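Local coordinates for leucyl aminopeptidase (Trypanosoma brucei brucei, PDB 5NTD) that is an M17 leucyl aminopeptidase, a manganese-bound peptidase that removes N-terminal residues, leucine prominent among them, from peptides, and is captured here with the inhibitor bestatin, at the interface of chains A and B and the interface of chains A and C. Residues are numbered along the deposited sequence; one frame, centred on the assembly and turned at random. Chains: chain A/B/C, leucyl aminopeptidase.

The four contacts form two pairs on chain A. Contacts 1 and 4 face chain B; their C-alpha centres are about 8 Å apart and they share A:Thr410 and B:Leu443. Contacts 2 and 3 face chain C, their C-alpha centres about 11 Å apart, sharing C:Asp354. Between the pairs the centres lie 22 to 32 Å apart, contacts 2 and 4 being the nearest. The A–B interface is two-fold symmetric and the A–C interface is not, which fits the six-subunit assembly of this family: A–C probably within a trimer and A–B probably joining two trimers. Contacts 2 and 3 also involve segments that carry manganese ligands.

Contact 1: the interface of chains A and B. Residues chain A 112, 114-115, 410, 414, 440; chain B 442-445, 448.
B:Leu443 pushes its branched tip into a corner made by A:His414 and A:Phe440. Its CG is anti to the backbone N (chi1 175°), which carries the two methyls away from its own loop and toward chain A. CD1 lies over the centre of the imidazole face, 3.7 Å from the A:His414 ring centroid, while CD2 approaches A:Thr410 O at 3.4 Å. The A:Phe440 ring lies over the leucine backbone, with B:Leu443 CA 3.8 Å from the ring centroid. B:Tyr448 comes to the imidazole edge instead, its CE2 3.6 Å from A:His414 CE1, the two side chains crossing at about a right angle.

The polar contacts gather around the B:Tyr444 carbonyl. The hydroxyl A:Ser112 OG donates to B:Tyr444 O at 2.7 Å, only slightly tilted from the carbonyl plane, and also accepts from A:Asn114 N. A:Asn114 OD1 is modelled beside the same carbonyl; two acceptors would clash there, and the amide may be better turned over. Within chain A, A:His414 NE2 donates to A:Asn114 O at 2.9 Å. The oxygen lies in the imidazole plane, a bond that would help fix the ring's rotation with one face toward the leucine.

Water 1 links A:Asn115 OD1, 2.8 Å away, to the phenol B:Tyr448 OH. Together with its two-fold twin, this patch joins subunits A and B, probably across the boundary between trimers.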
loop_
_atom_site.group_PDB
_atom_site.type_symbol
_atom_site.label_atom_id
_atom_site.label_comp_id
_atom_site.label_asym_id
_atom_site.label_seq_id
_atom_site.Cartn_x
_atom_site.Cartn_y
_atom_site.Cartn_z
ATOM N N SER A 112 38.892 -3.720 4.517
ATOM C CA SER A 112 38.800 -2.305 4.904
ATOM C C SER A 112 39.151 -2.204 6.391
ATOM O O SER A 112 39.096 -3.182 7.128
ATOM C CB SER A 112 37.381 -1.739 4.633
ATOM O OG SER A 112 36.436 -1.901 5.765
ATOM N N ASN A 114 37.376 -1.334 8.774
ATOM C CA ASN A 114 36.266 -1.790 9.603
ATOM C C ASN A 114 36.021 -3.304 9.570
ATOM O O ASN A 114 35.034 -3.788 10.122
ATOM C CB ASN A 114 34.982 -1.049 9.244
ATOM C CG ASN A 114 35.141 0.431 9.381
ATOM O OD1 ASN A 114 35.067 1.170 8.405
ATOM N ND2 ASN A 114 35.421 0.865 10.583
ATOM N N ASN A 115 36.938 -4.028 8.960
ATOM C CA ASN A 115 36.788 -5.448 8.763
ATOM C C ASN A 115 37.896 -6.233 9.416
ATOM O O ASN A 115 38.875 -5.682 9.907
ATOM C CB ASN A 115 36.714 -5.775 7.275
ATOM C CG ASN A 115 35.884 -7.037 6.974
ATOM O OD1 ASN A 115 35.514 -7.785 7.868
ATOM N ND2 ASN A 115 35.636 -7.272 5.705
ATOM N N THR A 410 24.178 0.064 9.203
ATOM C CA THR A 410 25.453 -0.651 9.275
ATOM C C THR A 410 25.541 -1.973 8.499
ATOM O O THR A 410 26.606 -2.582 8.409
ATOM C CB THR A 410 25.901 -0.903 10.735
ATOM O OG1 THR A 410 25.027 -1.802 11.393
ATOM C CG2 THR A 410 25.965 0.393 11.517
ATOM N N HIS A 414 27.788 -6.081 9.973
ATOM C CA HIS A 414 28.252 -5.243 11.098
ATOM C C HIS A 414 27.130 -4.884 12.018
ATOM O O HIS A 414 26.213 -4.185 11.645
ATOM C CB HIS A 414 28.871 -3.957 10.606
ATOM C CG HIS A 414 30.173 -4.137 9.911
ATOM N ND1 HIS A 414 30.262 -4.618 8.632
ATOM C CD2 HIS A 414 31.438 -3.883 10.311
ATOM C CE1 HIS A 414 31.534 -4.663 8.273
ATOM N NE2 HIS A 414 32.267 -4.233 9.281
ATOM N N PHE A 440 30.083 -1.825 14.012
ATOM C CA PHE A 440 30.304 -0.456 13.592
ATOM C C PHE A 440 29.447 0.505 14.421
ATOM O O PHE A 440 28.318 0.169 14.770
ATOM C CB PHE A 440 30.021 -0.275 12.112
ATOM C CG PHE A 440 30.564 1.005 11.578
ATOM C CD1 PHE A 440 31.919 1.135 11.297
ATOM C CD2 PHE A 440 29.755 2.113 11.458
ATOM C CE1 PHE A 440 32.435 2.352 10.854
ATOM C CE2 PHE A 440 30.266 3.323 10.997
ATOM C CZ PHE A 440 31.611 3.450 10.719
ATOM N N VAL B 442 29.562 6.784 8.466
ATOM C CA VAL B 442 28.898 5.535 8.128
ATOM C C VAL B 442 29.917 4.515 7.716
ATOM O O VAL B 442 31.028 4.844 7.310
ATOM C CB VAL B 442 27.806 5.681 7.069
ATOM C CG1 VAL B 442 26.718 6.585 7.605
ATOM C CG2 VAL B 442 28.349 6.206 5.748
ATOM N N LEU B 443 29.502 3.264 7.745
ATOM C CA LEU B 443 30.398 2.118 7.466
ATOM C C LEU B 443 31.137 2.270 6.126
ATOM O O LEU B 443 30.524 2.482 5.116
ATOM C CB LEU B 443 29.611 0.805 7.446
ATOM C CG LEU B 443 30.380 -0.468 7.046
ATOM C CD1 LEU B 443 31.374 -0.846 8.131
ATOM C CD2 LEU B 443 29.411 -1.615 6.786
ATOM N N TYR B 444 32.455 2.195 6.198
ATOM C CA TYR B 444 33.302 2.055 5.031
ATOM C C TYR B 444 33.772 0.616 4.947
ATOM O O TYR B 444 34.624 0.167 5.724
ATOM C CB TYR B 444 34.520 3.010 5.064
ATOM C CG TYR B 444 35.375 2.951 3.811
ATOM C CD1 TYR B 444 35.002 3.647 2.666
ATOM C CD2 TYR B 444 36.558 2.181 3.767
ATOM C CE1 TYR B 444 35.746 3.574 1.508
ATOM C CE2 TYR B 444 37.328 2.127 2.618
ATOM C CZ TYR B 444 36.916 2.822 1.499
ATOM O OH TYR B 444 37.627 2.774 0.334
ATOM N N CYS B 445 33.242 -0.083 3.949
ATOM C CA CYS B 445 33.567 -1.513 3.740
ATOM C C CYS B 445 33.268 -1.936 2.311
ATOM O O CYS B 445 32.368 -2.728 2.065
ATOM C CB CYS B 445 32.819 -2.378 4.738
ATOM S SG CYS B 445 33.535 -4.040 4.869
ATOM N N TYR B 448 32.139 -5.309 1.003
ATOM C CA TYR B 448 30.738 -5.730 1.261
ATOM C C TYR B 448 29.709 -4.950 0.463
ATOM O O TYR B 448 28.614 -5.412 0.261
ATOM C CB TYR B 448 30.394 -5.666 2.735
ATOM C CG TYR B 448 31.116 -6.640 3.643
ATOM C CD1 TYR B 448 31.814 -7.721 3.147
ATOM C CD2 TYR B 448 31.087 -6.478 5.009
ATOM C CE1 TYR B 448 32.455 -8.627 3.994
ATOM C CE2 TYR B 448 31.737 -7.361 5.844
ATOM C CZ TYR B 448 32.414 -8.442 5.331
ATOM O OH TYR B 448 33.059 -9.331 6.168
HETATM O O HOH W 1 35.561 -10.550 7.700
#

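Contact 2: the interface of chains A and C. Residues chain A 163, 165, 214, 216, 307, 310, 504-505; chain C 354, 356, 366, 457.
C:Asp354 is held by the ammonium of A:Lys307 and by the backbone N of A:Lys310. A:Lys307 NZ forms salt bridges to C:Asp354 OD1 at 2.8 Å and to C:Glu366 OE2 at 2.9 Å, meeting the first nearly end-on and the second from above the carboxylate plane. Bends at chi2 (56°) and chi4 (63°) curl the lysine's ammonium into the gap between these two acids. The other oxygen, C:Asp354 OD2, accepts A:Lys310 N at 2.8 Å, so each carboxylate oxygen of this residue has a donor on chain A.

A:Lys310 crosses C:Asp354 obliquely, its chain extended beyond CG, and its ammonium donates to A:Asp214 O at 2.7 Å. The same NZ reaches C:Glu366 OE2 indirectly through waters 2 and 4, and water 2 also meets C:Asp354 O.

C:His457 crosses A:Asp214 at about a right angle. Water 3 bridges the pair, 3.0 Å from C:His457 NE2 and 2.8 Å from A:Asp214 OD1. Behind the aspartate, A:His163 ND1 donates to the syn lone pair of A:Asp214 OD2 at 2.6 Å and holds the carboxylate in place.

Apolar packing is lighter: C:Ile356 CD1 meets A:Phe165 tip to tip and touches A:Pro216 at CG, the isoleucine and proline side chains crossing at about a right angle.

In the fold, A:Asp214 ends helix 196-214, and A:Lys310 lies in the 3-10 helix 309-313, which carries the manganese ligand A:Asp312.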
loop_
_atom_site.group_PDB
_atom_site.type_symbol
_atom_site.label_atom_id
_atom_site.label_comp_id
_atom_site.label_asym_id
_atom_site.label_seq_id
_atom_site.Cartn_x
_atom_site.Cartn_y
_atom_site.Cartn_z
ATOM N N HIS A 163 23.732 -26.994 8.892
ATOM C CA HIS A 163 23.500 -26.565 10.277
ATOM C C HIS A 163 23.140 -27.750 11.142
ATOM O O HIS A 163 22.467 -28.687 10.708
ATOM C CB HIS A 163 22.390 -25.492 10.367
ATOM C CG HIS A 163 22.755 -24.184 9.748
ATOM N ND1 HIS A 163 22.136 -23.008 10.089
ATOM C CD2 HIS A 163 23.707 -23.865 8.844
ATOM C CE1 HIS A 163 22.674 -22.023 9.400
ATOM N NE2 HIS A 163 23.628 -22.522 8.631
ATOM N N PHE A 165 21.036 -27.800 13.496
ATOM C CA PHE A 165 19.579 -27.838 13.536
ATOM C C PHE A 165 19.013 -28.274 12.190
ATOM O O PHE A 165 19.270 -27.666 11.165
ATOM C CB PHE A 165 18.917 -26.527 13.938
ATOM C CG PHE A 165 17.419 -26.637 13.964
ATOM C CD1 PHE A 165 16.781 -27.149 15.077
ATOM C CD2 PHE A 165 16.670 -26.372 12.817
ATOM C CE1 PHE A 165 15.406 -27.327 15.072
ATOM C CE2 PHE A 165 15.310 -26.569 12.810
ATOM C CZ PHE A 165 14.675 -27.036 13.937
ATOM N N ASP A 214 18.123 -20.722 14.818
ATOM C CA ASP A 214 17.506 -21.525 13.736
ATOM C C ASP A 214 16.201 -22.185 14.169
ATOM O O ASP A 214 15.268 -22.306 13.409
ATOM C CB ASP A 214 18.422 -22.679 13.266
ATOM C CG ASP A 214 19.427 -22.267 12.199
ATOM O OD1 ASP A 214 19.191 -21.290 11.473
ATOM O OD2 ASP A 214 20.467 -22.942 12.116
ATOM N N PRO A 216 12.691 -23.180 15.256
ATOM C CA PRO A 216 11.437 -22.468 15.164
ATOM C C PRO A 216 10.821 -22.245 16.531
ATOM O O PRO A 216 11.140 -22.990 17.463
ATOM C CB PRO A 216 10.589 -23.404 14.311
ATOM C CG PRO A 216 11.087 -24.760 14.674
ATOM C CD PRO A 216 12.556 -24.589 14.854
ATOM N N LYS A 307 8.009 -13.490 8.929
ATOM C CA LYS A 307 8.878 -14.602 8.641
ATOM C C LYS A 307 10.294 -14.268 9.162
ATOM O O LYS A 307 10.774 -13.159 9.050
ATOM C CB LYS A 307 8.931 -14.863 7.126
ATOM C CG LYS A 307 9.579 -16.167 6.738
ATOM C CD LYS A 307 8.886 -17.340 7.426
ATOM C CE LYS A 307 9.623 -18.644 7.177
ATOM N NZ LYS A 307 11.020 -18.740 7.706
ATOM N N LYS A 310 11.516 -15.676 14.303
ATOM C CA LYS A 310 12.105 -16.716 15.203
ATOM C C LYS A 310 13.557 -16.369 15.561
ATOM O O LYS A 310 14.074 -16.804 16.569
ATOM C CB LYS A 310 12.068 -18.132 14.609
ATOM C CG LYS A 310 13.058 -18.341 13.468
ATOM C CD LYS A 310 13.062 -19.742 12.890
ATOM C CE LYS A 310 13.955 -19.793 11.674
ATOM N NZ LYS A 310 14.235 -21.139 11.170
ATOM N N ASN A 504 21.258 -18.825 4.542
ATOM C CA ASN A 504 21.288 -20.225 5.053
ATOM C C ASN A 504 20.774 -20.414 6.465
ATOM O O ASN A 504 20.617 -21.525 6.924
ATOM C CB ASN A 504 22.684 -20.809 4.986
ATOM C CG ASN A 504 23.200 -20.966 3.567
ATOM O OD1 ASN A 504 24.377 -20.779 3.351
ATOM N ND2 ASN A 504 22.342 -21.297 2.604
ATOM N N GLY A 505 20.450 -19.323 7.123
ATOM C CA GLY A 505 19.879 -19.372 8.470
ATOM C C GLY A 505 20.759 -18.619 9.434
ATOM O O GLY A 505 21.459 -17.700 9.066
ATOM N N ASP C 354 7.081 -19.375 10.387
ATOM C CA ASP C 354 8.412 -19.890 10.913
ATOM C C ASP C 354 8.301 -21.276 11.551
ATOM O O ASP C 354 9.287 -22.001 11.628
ATOM C CB ASP C 354 9.065 -19.014 12.013
ATOM C CG ASP C 354 9.954 -17.940 11.454
ATOM O OD1 ASP C 354 10.270 -17.980 10.241
ATOM O OD2 ASP C 354 10.262 -17.001 12.194
ATOM N N ILE C 356 7.672 -25.140 12.197
ATOM C CA ILE C 356 7.926 -26.354 11.397
ATOM C C ILE C 356 6.987 -27.452 11.855
ATOM O O ILE C 356 6.926 -27.810 13.018
ATOM C CB ILE C 356 9.365 -26.820 11.484
ATOM C CG1 ILE C 356 10.270 -25.754 10.855
ATOM C CG2 ILE C 356 9.540 -28.138 10.755
ATOM C CD1 ILE C 356 11.746 -26.005 11.029
ATOM N N GLU C 366 7.966 -26.307 6.601
ATOM C CA GLU C 366 8.272 -25.005 7.171
ATOM C C GLU C 366 7.176 -24.047 6.738
ATOM O O GLU C 366 6.966 -23.853 5.555
ATOM C CB GLU C 366 9.636 -24.480 6.693
ATOM C CG GLU C 366 9.958 -23.099 7.220
ATOM C CD GLU C 366 11.310 -22.552 6.769
ATOM O OE1 GLU C 366 11.911 -23.055 5.801
ATOM O OE2 GLU C 366 11.757 -21.577 7.420
ATOM N N HIS C 457 15.654 -25.842 6.349
ATOM C CA HIS C 457 15.622 -26.684 7.565
ATOM C C HIS C 457 14.596 -27.801 7.595
ATOM O O HIS C 457 14.711 -28.724 8.376
ATOM C CB HIS C 457 15.390 -25.822 8.814
ATOM C CG HIS C 457 16.339 -24.686 8.945
ATOM N ND1 HIS C 457 17.701 -24.851 8.929
ATOM C CD2 HIS C 457 16.126 -23.360 9.028
ATOM C CE1 HIS C 457 18.283 -23.675 9.032
ATOM N NE2 HIS C 457 17.349 -22.756 9.086
HETATM O O HOH W 2 11.742 -21.964 10.466
HETATM O O HOH W 3 17.066 -19.957 10.241
HETATM O O HOH W 4 14.070 -20.667 8.349
#

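Contact 3: the interface of chains A and C. Residues chain A 217-218, 293, 295, 343; chain C 298, 352-355.
The loop of C:Arg352 to C:Asp355 folds against A:Tyr293 with C:Asp354 at a positive phi (137°), unusual for a residue with a side chain, while A:Pro217 and A:Asn218 run past it in a turn-like backbone.

C:Arg352 carries the contact. Extended from CG to NE, it slides past A:Tyr293 in the opposite direction and lays its CD over the phenol face, 3.7 Å from the ring centroid and toward the rim. A:Pro217 CB touches the same carbon at 3.6 Å, so tyrosine and proline border the arginine stem from two adjoining sides, the proline over a guanidinium face and the ring at its edge.

At its tip the guanidinium meets A:Glu343 tip to tip and side-on. NE donates to A:Glu343 OE2 at 2.8 Å and NH1 to A:Glu343 OE1 at 2.9 Å, both nearly straight (174° at H). The oxygens lie in the guanidinium plane, yet the carboxylate is turned modestly from it, and the nitrogens come on the syn sides, somewhat out of its plane. From its own chain, C:Asp355 OD1 accepts C:Arg352 NH2 at 3.2 Å through its syn lone pair, and OD2 takes the arginine backbone N. The guanidinium is thus held at both ends, between an acid of each chain.

The tyrosine tip is tied as well: the phenol A:Tyr293 OH donates to C:Asn353 O at 2.7 Å, coming in at 113° at the carbonyl oxygen and tilted from the carbonyl plane.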
loop_
_atom_site.group_PDB
_atom_site.type_symbol
_atom_site.label_atom_id
_atom_site.label_comp_id
_atom_site.label_asym_id
_atom_site.label_seq_id
_atom_site.Cartn_x
_atom_site.Cartn_y
_atom_site.Cartn_z
ATOM N N PRO A 217 9.906 -21.283 16.650
ATOM C CA PRO A 217 9.342 -20.992 17.938
ATOM C C PRO A 217 8.453 -22.073 18.537
ATOM O O PRO A 217 8.160 -22.021 19.704
ATOM C CB PRO A 217 8.533 -19.715 17.691
ATOM C CG PRO A 217 8.958 -19.208 16.373
ATOM C CD PRO A 217 9.347 -20.415 15.614
ATOM N N ASN A 218 8.014 -23.028 17.730
ATOM C CA ASN A 218 7.241 -24.163 18.261
ATOM C C ASN A 218 8.147 -25.110 19.069
ATOM O O ASN A 218 7.666 -25.884 19.867
ATOM C CB ASN A 218 6.433 -24.902 17.187
ATOM C CG ASN A 218 7.301 -25.539 16.134
ATOM O OD1 ASN A 218 7.753 -24.881 15.214
ATOM N ND2 ASN A 218 7.592 -26.813 16.305
ATOM N N TYR A 293 9.445 -15.191 19.455
ATOM C CA TYR A 293 8.774 -14.789 18.193
ATOM C C TYR A 293 8.148 -13.414 18.331
ATOM O O TYR A 293 7.519 -13.105 19.330
ATOM C CB TYR A 293 7.704 -15.804 17.816
ATOM C CG TYR A 293 7.202 -15.704 16.404
ATOM C CD1 TYR A 293 8.028 -15.993 15.328
ATOM C CD2 TYR A 293 5.888 -15.356 16.145
ATOM C CE1 TYR A 293 7.559 -15.922 14.032
ATOM C CE2 TYR A 293 5.398 -15.300 14.868
ATOM C CZ TYR A 293 6.241 -15.616 13.807
ATOM O OH TYR A 293 5.758 -15.566 12.532
ATOM N N CYS A 295 5.547 -11.391 16.486
ATOM C CA CYS A 295 4.434 -11.199 15.501
ATOM C C CYS A 295 4.090 -9.708 15.283
ATOM O O CYS A 295 3.327 -9.362 14.397
ATOM C CB CYS A 295 3.165 -12.002 15.852
ATOM S SG CYS A 295 1.990 -11.214 16.972
ATOM N N GLU A 343 7.286 -14.001 24.178
ATOM C CA GLU A 343 6.733 -14.006 22.839
ATOM C C GLU A 343 5.840 -12.786 22.725
ATOM O O GLU A 343 5.005 -12.550 23.569
ATOM C CB GLU A 343 5.941 -15.261 22.484
ATOM C CG GLU A 343 5.339 -15.153 21.080
ATOM C CD GLU A 343 4.736 -16.438 20.536
ATOM O OE1 GLU A 343 4.389 -17.352 21.328
ATOM O OE2 GLU A 343 4.557 -16.505 19.290
ATOM N N LEU C 298 -1.987 -15.884 11.596
ATOM C CA LEU C 298 -1.052 -14.791 11.900
ATOM C C LEU C 298 -0.755 -13.911 10.646
ATOM O O LEU C 298 -0.567 -12.695 10.755
ATOM C CB LEU C 298 0.229 -15.295 12.532
ATOM C CG LEU C 298 0.106 -15.551 14.029
ATOM C CD1 LEU C 298 1.326 -16.291 14.546
ATOM C CD2 LEU C 298 -0.071 -14.261 14.830
ATOM N N ARG C 352 2.656 -20.492 13.476
ATOM C CA ARG C 352 3.389 -19.294 13.107
ATOM C C ARG C 352 4.028 -19.352 11.754
ATOM O O ARG C 352 4.283 -20.398 11.209
ATOM C CB ARG C 352 4.480 -18.994 14.120
ATOM C CG ARG C 352 4.017 -18.924 15.556
ATOM C CD ARG C 352 5.242 -18.774 16.453
ATOM N NE ARG C 352 4.971 -18.838 17.882
ATOM C CZ ARG C 352 4.837 -19.964 18.589
ATOM N NH1 ARG C 352 4.629 -19.888 19.870
ATOM N NH2 ARG C 352 4.923 -21.168 18.003
ATOM N N ASN C 353 4.275 -18.168 11.241
ATOM C CA ASN C 353 5.143 -17.979 10.081
ATOM C C ASN C 353 6.596 -18.151 10.511
ATOM O O ASN C 353 7.236 -17.210 10.958
ATOM C CB ASN C 353 4.948 -16.583 9.447
ATOM C CG ASN C 353 3.499 -16.309 9.094
ATOM O OD1 ASN C 353 2.930 -17.001 8.271
ATOM N ND2 ASN C 353 2.905 -15.319 9.737
ATOM N N ASP C 354 7.081 -19.375 10.387
ATOM C CA ASP C 354 8.412 -19.890 10.913
ATOM C C ASP C 354 8.301 -21.276 11.551
ATOM O O ASP C 354 9.287 -22.001 11.628
ATOM C CB ASP C 354 9.065 -19.014 12.013
ATOM C CG ASP C 354 9.954 -17.940 11.454
ATOM O OD1 ASP C 354 10.270 -17.980 10.241
ATOM O OD2 ASP C 354 10.262 -17.001 12.194
ATOM N N ASP C 355 7.113 -21.612 12.043
ATOM C CA ASP C 355 6.910 -22.887 12.686
ATOM C C ASP C 355 7.192 -24.025 11.668
ATOM O O ASP C 355 7.016 -23.872 10.479
ATOM C CB ASP C 355 5.512 -23.061 13.231
ATOM C CG ASP C 355 5.312 -22.432 14.593
ATOM O OD1 ASP C 355 6.253 -21.955 15.223
ATOM O OD2 ASP C 355 4.159 -22.413 15.039
#

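Contact 4: the interface of chains A and B. Residues chain A 407-408, 410-413; chain B 443, 468-470.
A:Arg412 lies across the loop B:Asp468 to B:Ala470. Its CB, 3.5 Å from B:Asn469 OD1, begins the side chain beside that amide, and CG sits against the amide carbon, 3.5 Å from B:Asn469 CG. A bend at chi2 (-72°) turns the chain toward B:Asp468, where CD passes the backbone oxygen. The tip then meets the carboxylate side-on, two nitrogens on one oxygen: NE donates to B:Asp468 OD1 at 2.8 Å and NH2 to the same atom at 2.7 Å, a salt bridge. That oxygen lies in the guanidinium plane, but the carboxylate is turned about 70° from it. NE therefore arrives from above the carboxylate plane and NH2 on the syn side, both from the same face.

The backbone adds a second set of ties. A:Arg412 N donates to B:Asn469 OD1 at 2.8 Å, which also contacts water 5, itself bound to A:His413 ND1 in the imidazole plane. B:Ala470 N donates to A:Gly407 O at 2.9 Å.

In the fold, A:Gly407 belongs to helix 404-410, and A:Arg412 follows in the loop leading to strand 415-419. On chain B, residues 468 to 470 form the loop running directly into helix 471-480.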
loop_
_atom_site.group_PDB
_atom_site.type_symbol
_atom_site.label_atom_id
_atom_site.label_comp_id
_atom_site.label_asym_id
_atom_site.label_seq_id
_atom_site.Cartn_x
_atom_site.Cartn_y
_atom_site.Cartn_z
ATOM N N GLY A 407 20.079 -2.614 9.721
ATOM C CA GLY A 407 20.504 -3.116 8.410
ATOM C C GLY A 407 20.767 -1.985 7.431
ATOM O O GLY A 407 21.751 -1.957 6.724
ATOM N N ILE A 408 19.865 -1.034 7.439
ATOM C CA ILE A 408 19.991 0.168 6.610
ATOM C C ILE A 408 21.276 0.950 6.946
ATOM O O ILE A 408 21.970 1.459 6.072
ATOM C CB ILE A 408 18.738 1.040 6.729
ATOM C CG1 ILE A 408 17.566 0.324 6.066
ATOM C CG2 ILE A 408 18.950 2.387 6.075
ATOM C CD1 ILE A 408 16.218 0.902 6.395
ATOM N N THR A 410 24.178 0.064 9.203
ATOM C CA THR A 410 25.453 -0.651 9.275
ATOM C C THR A 410 25.541 -1.973 8.499
ATOM O O THR A 410 26.606 -2.582 8.409
ATOM C CB THR A 410 25.901 -0.903 10.735
ATOM O OG1 THR A 410 25.027 -1.802 11.393
ATOM C CG2 THR A 410 25.965 0.393 11.517
ATOM N N GLY A 411 24.416 -2.432 7.980
ATOM C CA GLY A 411 24.408 -3.561 7.039
ATOM C C GLY A 411 24.346 -4.948 7.635
ATOM O O GLY A 411 24.152 -5.131 8.821
ATOM N N ARG A 412 24.529 -5.934 6.778
ATOM C CA ARG A 412 24.262 -7.315 7.126
ATOM C C ARG A 412 25.370 -7.963 7.943
ATOM O O ARG A 412 25.130 -8.966 8.619
ATOM C CB ARG A 412 23.984 -8.149 5.863
ATOM C CG ARG A 412 22.870 -7.675 4.923
ATOM C CD ARG A 412 21.570 -7.920 5.567
ATOM N NE ARG A 412 20.426 -7.839 4.672
ATOM C CZ ARG A 412 19.693 -8.874 4.250
ATOM N NH1 ARG A 412 19.973 -10.126 4.599
ATOM N NH2 ARG A 412 18.646 -8.641 3.481
ATOM N N HIS A 413 26.566 -7.399 7.890
ATOM C CA HIS A 413 27.753 -8.019 8.543
ATOM C C HIS A 413 28.278 -7.294 9.752
ATOM O O HIS A 413 29.106 -7.823 10.476
ATOM C CB HIS A 413 28.885 -8.194 7.562
ATOM C CG HIS A 413 28.457 -8.858 6.296
ATOM N ND1 HIS A 413 27.931 -8.155 5.234
ATOM C CD2 HIS A 413 28.441 -10.155 5.931
ATOM C CE1 HIS A 413 27.616 -8.988 4.269
ATOM N NE2 HIS A 413 27.908 -10.208 4.669
ATOM N N LEU B 443 29.502 3.264 7.745
ATOM C CA LEU B 443 30.398 2.118 7.466
ATOM C C LEU B 443 31.137 2.270 6.126
ATOM O O LEU B 443 30.524 2.482 5.116
ATOM C CB LEU B 443 29.611 0.805 7.446
ATOM C CG LEU B 443 30.380 -0.468 7.046
ATOM C CD1 LEU B 443 31.374 -0.846 8.131
ATOM C CD2 LEU B 443 29.411 -1.615 6.786
ATOM N N ASP B 468 18.652 -3.217 2.521
ATOM C CA ASP B 468 18.942 -3.280 3.965
ATOM C C ASP B 468 20.382 -3.713 4.308
ATOM O O ASP B 468 20.635 -4.440 5.266
ATOM C CB ASP B 468 17.931 -4.190 4.643
ATOM C CG ASP B 468 17.861 -5.571 4.023
ATOM O OD1 ASP B 468 18.813 -6.001 3.287
ATOM O OD2 ASP B 468 16.852 -6.243 4.310
ATOM N N ASN B 469 21.327 -3.249 3.508
ATOM C CA ASN B 469 22.762 -3.604 3.654
ATOM C C ASN B 469 23.696 -2.390 3.542
ATOM O O ASN B 469 24.515 -2.293 2.639
ATOM C CB ASN B 469 23.160 -4.647 2.634
ATOM C CG ASN B 469 24.481 -5.292 2.950
ATOM O OD1 ASN B 469 24.951 -5.264 4.086
ATOM N ND2 ASN B 469 25.091 -5.896 1.949
ATOM N N ALA B 470 23.505 -1.468 4.474
ATOM C CA ALA B 470 24.313 -0.231 4.600
ATOM C C ALA B 470 24.092 0.670 3.392
ATOM O O ALA B 470 24.949 0.858 2.558
ATOM C CB ALA B 470 25.783 -0.541 4.778
HETATM O O HOH W 5 27.408 -5.492 4.527
#